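Side-chain contacts in PelD (Pseudomonas aeruginosa, PDB 4EU0), which binds cyclic di-GMP and acts as an effector of this second messenger in pellicle formation, the chain here comprising its GAF domain and PelD GGDEF domain: residues A195-E200 with Q256-E261; Q202-G207 with R247-E252. All coordinates share one frame; numbering follows the deposited sequence.

Contact 1: A195-E200 with Q256-E261; sequences ARYGEE and QARELE
Tyr197 and Arg258 make the whole of this contact, which joins residues 195-200, at the start of helix 198-207, to the loop between helix 236-253 and strand 265-272 of the PelD GGDEF domain. The backbones stay well apart: the closest CA atoms, those of Tyr197 and Leu260, are separated by 10.2 Å, and only 72 Å² of surface is buried.

The polar approach is made by the ends of two long side chains. Tyr197 OH lies 3.0 Å from Arg258 NH1, near the guanidinium plane and at its edge. Ring and guanidinium planes stand 83° apart, and NH1 comes to the ring obliquely, 4.0 Å from Tyr197 CZ; this is therefore no stack. Arg258 gets there through a chain bent at chi2 (104°) and again at chi3, which carries its guanidinium across the phenol.

A second arginine flanks the ring: the Arg196 guanidinium turns one face to Tyr197 CE2, which lies 3.8 Å above its plane, displaced toward the rim. Asp194 forms a salt bridge with Arg196.

Leu263 touches the side chains of both Tyr197 and Arg258.

Electrostatically, Arg196 NH2 and Arg258 NH1 are 6.3 Å apart, and two positive groups beside the phenol would, if anything, favour loss of its proton; Asp194 probably offsets part of that charge. The chemistry implies a small polar approach at the surface, with little hydrophobic burial across it.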
# COMPACT_ATOMS: atom_id res chain seq x y z
N ALA A 195 2.85 -24.44 -22.35
CA ALA A 195 4.06 -24.79 -21.59
C ALA A 195 5.38 -24.60 -22.35
O ALA A 195 6.46 -24.63 -21.74
CB ALA A 195 3.96 -26.21 -21.06
N ARG A 196 5.30 -24.44 -23.67
CA ARG A 196 6.49 -24.15 -24.46
C ARG A 196 7.01 -22.77 -24.09
O ARG A 196 8.21 -22.58 -23.88
CB ARG A 196 6.20 -24.21 -25.96
CG ARG A 196 5.90 -25.61 -26.49
CD ARG A 196 5.51 -25.58 -27.96
NE ARG A 196 4.30 -24.80 -28.19
CZ ARG A 196 3.82 -24.46 -29.39
NH1 ARG A 196 4.44 -24.84 -30.50
NH2 ARG A 196 2.71 -23.73 -29.47
N TYR A 197 6.09 -21.82 -23.98
CA TYR A 197 6.43 -20.41 -23.83
C TYR A 197 6.36 -19.92 -22.39
O TYR A 197 6.88 -18.84 -22.09
CB TYR A 197 5.47 -19.58 -24.67
CG TYR A 197 5.63 -19.77 -26.17
CD1 TYR A 197 6.80 -19.38 -26.83
CD2 TYR A 197 4.59 -20.31 -26.92
CE1 TYR A 197 6.94 -19.55 -28.21
CE2 TYR A 197 4.72 -20.48 -28.31
CZ TYR A 197 5.89 -20.09 -28.94
OH TYR A 197 6.00 -20.26 -30.31
N GLY A 198 5.74 -20.71 -21.52
CA GLY A 198 5.37 -20.28 -20.17
C GLY A 198 6.51 -19.67 -19.37
O GLY A 198 6.38 -18.59 -18.81
N GLU A 199 7.65 -20.36 -19.34
CA GLU A 199 8.77 -19.85 -18.55
C GLU A 199 9.27 -18.50 -19.07
O GLU A 199 9.47 -17.58 -18.28
CB GLU A 199 9.92 -20.85 -18.47
CG GLU A 199 10.94 -20.39 -17.42
CD GLU A 199 11.93 -21.45 -17.02
OE1 GLU A 199 11.78 -22.62 -17.43
OE2 GLU A 199 12.86 -21.10 -16.29
N GLU A 200 9.48 -18.39 -20.38
CA GLU A 200 10.01 -17.13 -20.91
C GLU A 200 9.00 -15.98 -20.84
O GLU A 200 9.39 -14.84 -20.61
CB GLU A 200 10.57 -17.29 -22.32
CG GLU A 200 11.86 -18.10 -22.34
CD GLU A 200 12.98 -17.44 -21.57
OE1 GLU A 200 13.20 -16.22 -21.77
OE2 GLU A 200 13.66 -18.13 -20.79
N GLN A 256 6.93 -10.04 -33.65
CA GLN A 256 5.98 -8.96 -33.93
C GLN A 256 4.67 -9.61 -34.38
O GLN A 256 3.58 -9.08 -34.13
CB GLN A 256 6.53 -8.03 -35.03
CG GLN A 256 5.88 -6.66 -35.09
CD GLN A 256 6.15 -5.80 -33.87
OE1 GLN A 256 7.30 -5.47 -33.56
NE2 GLN A 256 5.09 -5.42 -33.17
N ALA A 257 4.79 -10.77 -35.03
CA ALA A 257 3.66 -11.58 -35.47
C ALA A 257 3.12 -12.46 -34.33
O ALA A 257 2.30 -13.36 -34.55
CB ALA A 257 4.06 -12.44 -36.66
N ARG A 258 3.60 -12.19 -33.12
CA ARG A 258 3.14 -12.88 -31.94
C ARG A 258 2.38 -11.90 -31.04
O ARG A 258 2.79 -10.75 -30.87
CB ARG A 258 4.32 -13.45 -31.18
CG ARG A 258 4.01 -14.73 -30.46
CD ARG A 258 4.58 -15.94 -31.19
NE ARG A 258 3.76 -16.37 -32.31
CZ ARG A 258 3.84 -17.58 -32.86
NH1 ARG A 258 4.69 -18.48 -32.38
NH2 ARG A 258 3.06 -17.90 -33.89
N GLU A 259 1.29 -12.38 -30.47
CA GLU A 259 0.58 -11.63 -29.44
C GLU A 259 0.69 -12.39 -28.14
O GLU A 259 1.01 -13.58 -28.14
CB GLU A 259 -0.89 -11.44 -29.84
CG GLU A 259 -1.10 -10.79 -31.21
CD GLU A 259 -0.70 -9.32 -31.27
OE1 GLU A 259 -0.51 -8.68 -30.21
OE2 GLU A 259 -0.57 -8.79 -32.38
N LEU A 260 0.47 -11.70 -27.01
CA LEU A 260 0.45 -12.37 -25.72
C LEU A 260 -0.41 -13.62 -25.84
O LEU A 260 -0.04 -14.69 -25.38
CB LEU A 260 -0.14 -11.44 -24.63
CG LEU A 260 0.73 -10.42 -23.89
CD1 LEU A 260 1.23 -9.32 -24.80
CD2 LEU A 260 -0.09 -9.81 -22.77
N GLU A 261 -1.56 -13.47 -26.50
CA GLU A 261 -2.55 -14.54 -26.54
C GLU A 261 -2.10 -15.75 -27.38
O GLU A 261 -2.41 -16.90 -27.04
CB GLU A 261 -3.90 -14.00 -27.01
CG GLU A 261 -4.59 -13.08 -25.98
CD GLU A 261 -4.22 -11.60 -26.13
OE1 GLU A 261 -3.30 -11.26 -26.89
OE2 GLU A 261 -4.87 -10.76 -25.47

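Contact 2: Q202-G207 with R247-E252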
# COMPACT_ATOMS: atom_id res chain seq x y z
N GLN A 202 6.76 -15.75 -18.45
CA GLN A 202 6.78 -15.38 -17.03
C GLN A 202 7.98 -14.49 -16.70
O GLN A 202 7.85 -13.50 -15.98
CB GLN A 202 6.77 -16.61 -16.13
CG GLN A 202 6.49 -16.29 -14.66
CD GLN A 202 6.50 -17.53 -13.79
OE1 GLN A 202 5.69 -18.44 -13.99
NE2 GLN A 202 7.42 -17.57 -12.83
N ARG A 203 9.14 -14.83 -17.25
CA ARG A 203 10.34 -14.04 -16.99
C ARG A 203 10.19 -12.62 -17.51
O ARG A 203 10.66 -11.67 -16.87
CB ARG A 203 11.57 -14.71 -17.57
CG ARG A 203 12.03 -15.91 -16.78
CD ARG A 203 13.10 -16.68 -17.50
NE ARG A 203 13.63 -17.77 -16.68
CZ ARG A 203 14.61 -17.64 -15.80
NH1 ARG A 203 15.20 -16.46 -15.61
NH2 ARG A 203 15.01 -18.70 -15.10
N LEU A 204 9.55 -12.48 -18.67
CA LEU A 204 9.31 -11.14 -19.22
C LEU A 204 8.34 -10.36 -18.33
O LEU A 204 8.54 -9.19 -18.05
CB LEU A 204 8.81 -11.23 -20.68
CG LEU A 204 8.81 -9.91 -21.46
CD1 LEU A 204 10.22 -9.44 -21.76
CD2 LEU A 204 8.01 -10.06 -22.75
N LEU A 205 7.28 -11.03 -17.87
CA LEU A 205 6.33 -10.39 -16.96
C LEU A 205 7.01 -9.98 -15.65
O LEU A 205 6.82 -8.86 -15.16
CB LEU A 205 5.12 -11.31 -16.73
CG LEU A 205 4.16 -11.47 -17.90
CD1 LEU A 205 3.22 -12.65 -17.62
CD2 LEU A 205 3.36 -10.17 -18.17
N GLU A 206 7.84 -10.87 -15.09
CA GLU A 206 8.60 -10.53 -13.88
C GLU A 206 9.47 -9.30 -14.08
O GLU A 206 9.51 -8.43 -13.22
CB GLU A 206 9.46 -11.71 -13.42
CG GLU A 206 8.66 -12.92 -12.94
CD GLU A 206 9.56 -14.09 -12.61
OE1 GLU A 206 10.66 -13.86 -12.05
OE2 GLU A 206 9.19 -15.24 -12.92
N GLY A 207 10.14 -9.20 -15.22
CA GLY A 207 11.07 -8.10 -15.48
C GLY A 207 10.37 -6.77 -15.68
O GLY A 207 11.00 -5.72 -15.56
N ARG A 247 2.34 -5.01 -23.99
CA ARG A 247 2.28 -5.49 -25.37
C ARG A 247 3.50 -5.06 -26.19
O ARG A 247 3.98 -5.83 -27.01
CB ARG A 247 0.95 -5.09 -26.03
CG ARG A 247 -0.24 -5.72 -25.32
CD ARG A 247 -1.45 -5.82 -26.21
NE ARG A 247 -2.61 -6.40 -25.52
CZ ARG A 247 -2.96 -7.68 -25.59
NH1 ARG A 247 -2.24 -8.54 -26.31
NH2 ARG A 247 -4.05 -8.10 -24.94
N ILE A 248 4.02 -3.86 -25.92
CA ILE A 248 5.19 -3.35 -26.63
C ILE A 248 6.41 -4.18 -26.24
O ILE A 248 7.21 -4.56 -27.11
CB ILE A 248 5.43 -1.84 -26.34
CG1 ILE A 248 4.33 -1.00 -27.00
CG2 ILE A 248 6.82 -1.39 -26.83
CD1 ILE A 248 4.28 0.44 -26.51
N LEU A 249 6.53 -4.48 -24.95
CA LEU A 249 7.61 -5.30 -24.42
C LEU A 249 7.57 -6.71 -25.00
O LEU A 249 8.59 -7.24 -25.42
CB LEU A 249 7.54 -5.31 -22.88
CG LEU A 249 8.47 -6.15 -22.03
CD1 LEU A 249 9.92 -5.73 -22.18
CD2 LEU A 249 8.04 -6.01 -20.59
N PHE A 250 6.38 -7.32 -25.00
CA PHE A 250 6.18 -8.65 -25.60
C PHE A 250 6.51 -8.67 -27.09
O PHE A 250 7.04 -9.66 -27.59
CB PHE A 250 4.74 -9.11 -25.42
CG PHE A 250 4.50 -9.87 -24.15
CD1 PHE A 250 4.39 -11.26 -24.17
CD2 PHE A 250 4.36 -9.21 -22.94
CE1 PHE A 250 4.13 -11.98 -23.00
CE2 PHE A 250 4.12 -9.91 -21.76
CZ PHE A 250 4.00 -11.29 -21.78
N ALA A 251 6.15 -7.60 -27.80
CA ALA A 251 6.47 -7.50 -29.23
C ALA A 251 7.98 -7.47 -29.44
O ALA A 251 8.48 -8.10 -30.36
CB ALA A 251 5.82 -6.28 -29.87
N GLU A 252 8.69 -6.75 -28.58
CA GLU A 252 10.15 -6.70 -28.66
C GLU A 252 10.76 -8.07 -28.37
O GLU A 252 11.69 -8.52 -29.05
CB GLU A 252 10.71 -5.66 -27.68
CG GLU A 252 10.52 -4.21 -28.13
CD GLU A 252 11.11 -3.19 -27.16
OE1 GLU A 252 11.77 -3.59 -26.17
OE2 GLU A 252 10.91 -1.97 -27.41
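Leu204 fits its forked end into the notch between Leu249 and a face of Phe250, consecutive residues on the facing helix. The contact packs two helices of the PelD GGDEF domain, of which 236-253 carries the ligand-binding Arg245. The axes of 202-207 and 247-252 approach to 10.8 Å, with N-to-C directions 134° apart, so the segments run obliquely antiparallel. The shortest CA separation, Leu204 to Phe250 at 7.5 Å, places Leu204 at the centre of the contact.

The two branches of Leu204 divide the work. CD1 packs 3.7 Å from CG of Leu249, the two leucines lying alongside each other and pointing opposite ways. CD2 drops onto the Phe250 ring, 3.8 Å from the centroid and 14° off the ring normal, a CH-pi contact; it also reaches 3.7 Å to Phe250 CA. Leu204 CG is anti to its own backbone nitrogen (chi1 -168°), a setting that extends the fork toward the opposing helix.

Leu205 abuts the ring's rim instead: its CD2 sits in the ring plane, 3.7 Å from Phe250 CE2, while its CG backs up CZ. Beyond them, Leu205 touches Phe190 of the sheet and Leu246, and Phe250 touches Leu260 and Leu263.

No hydrogen bond crosses the interface. About 240 Å² is buried, mostly by aliphatic and aromatic carbon, consistent with cohesion through shape fit and dispersion, the Phe250 and Leu205 end being the more buried.

In the fold
Both contacts join helix 198-207, or its first residues, to the region of helix 236-253 and the loop after it, within the PelD GGDEF domain; their centres are 9 Å apart. Residues 256-261 couple them directly. Glu261 OE2 forms a salt bridge of 2.8 Å with Arg247 NH2, and Leu260 CD1 packs 3.4 Å from Phe250 CG, extending the apolar core of contact 2 toward the loop of contact 1. Contact 2 lies nearer the ligand: the Leu249 side chain is about 9 Å from bound cyclic di-GMP and about 5 Å from the side chain of Arg245, a ligand-binding residue on the same helix. Contact 1 lies away from the binding site.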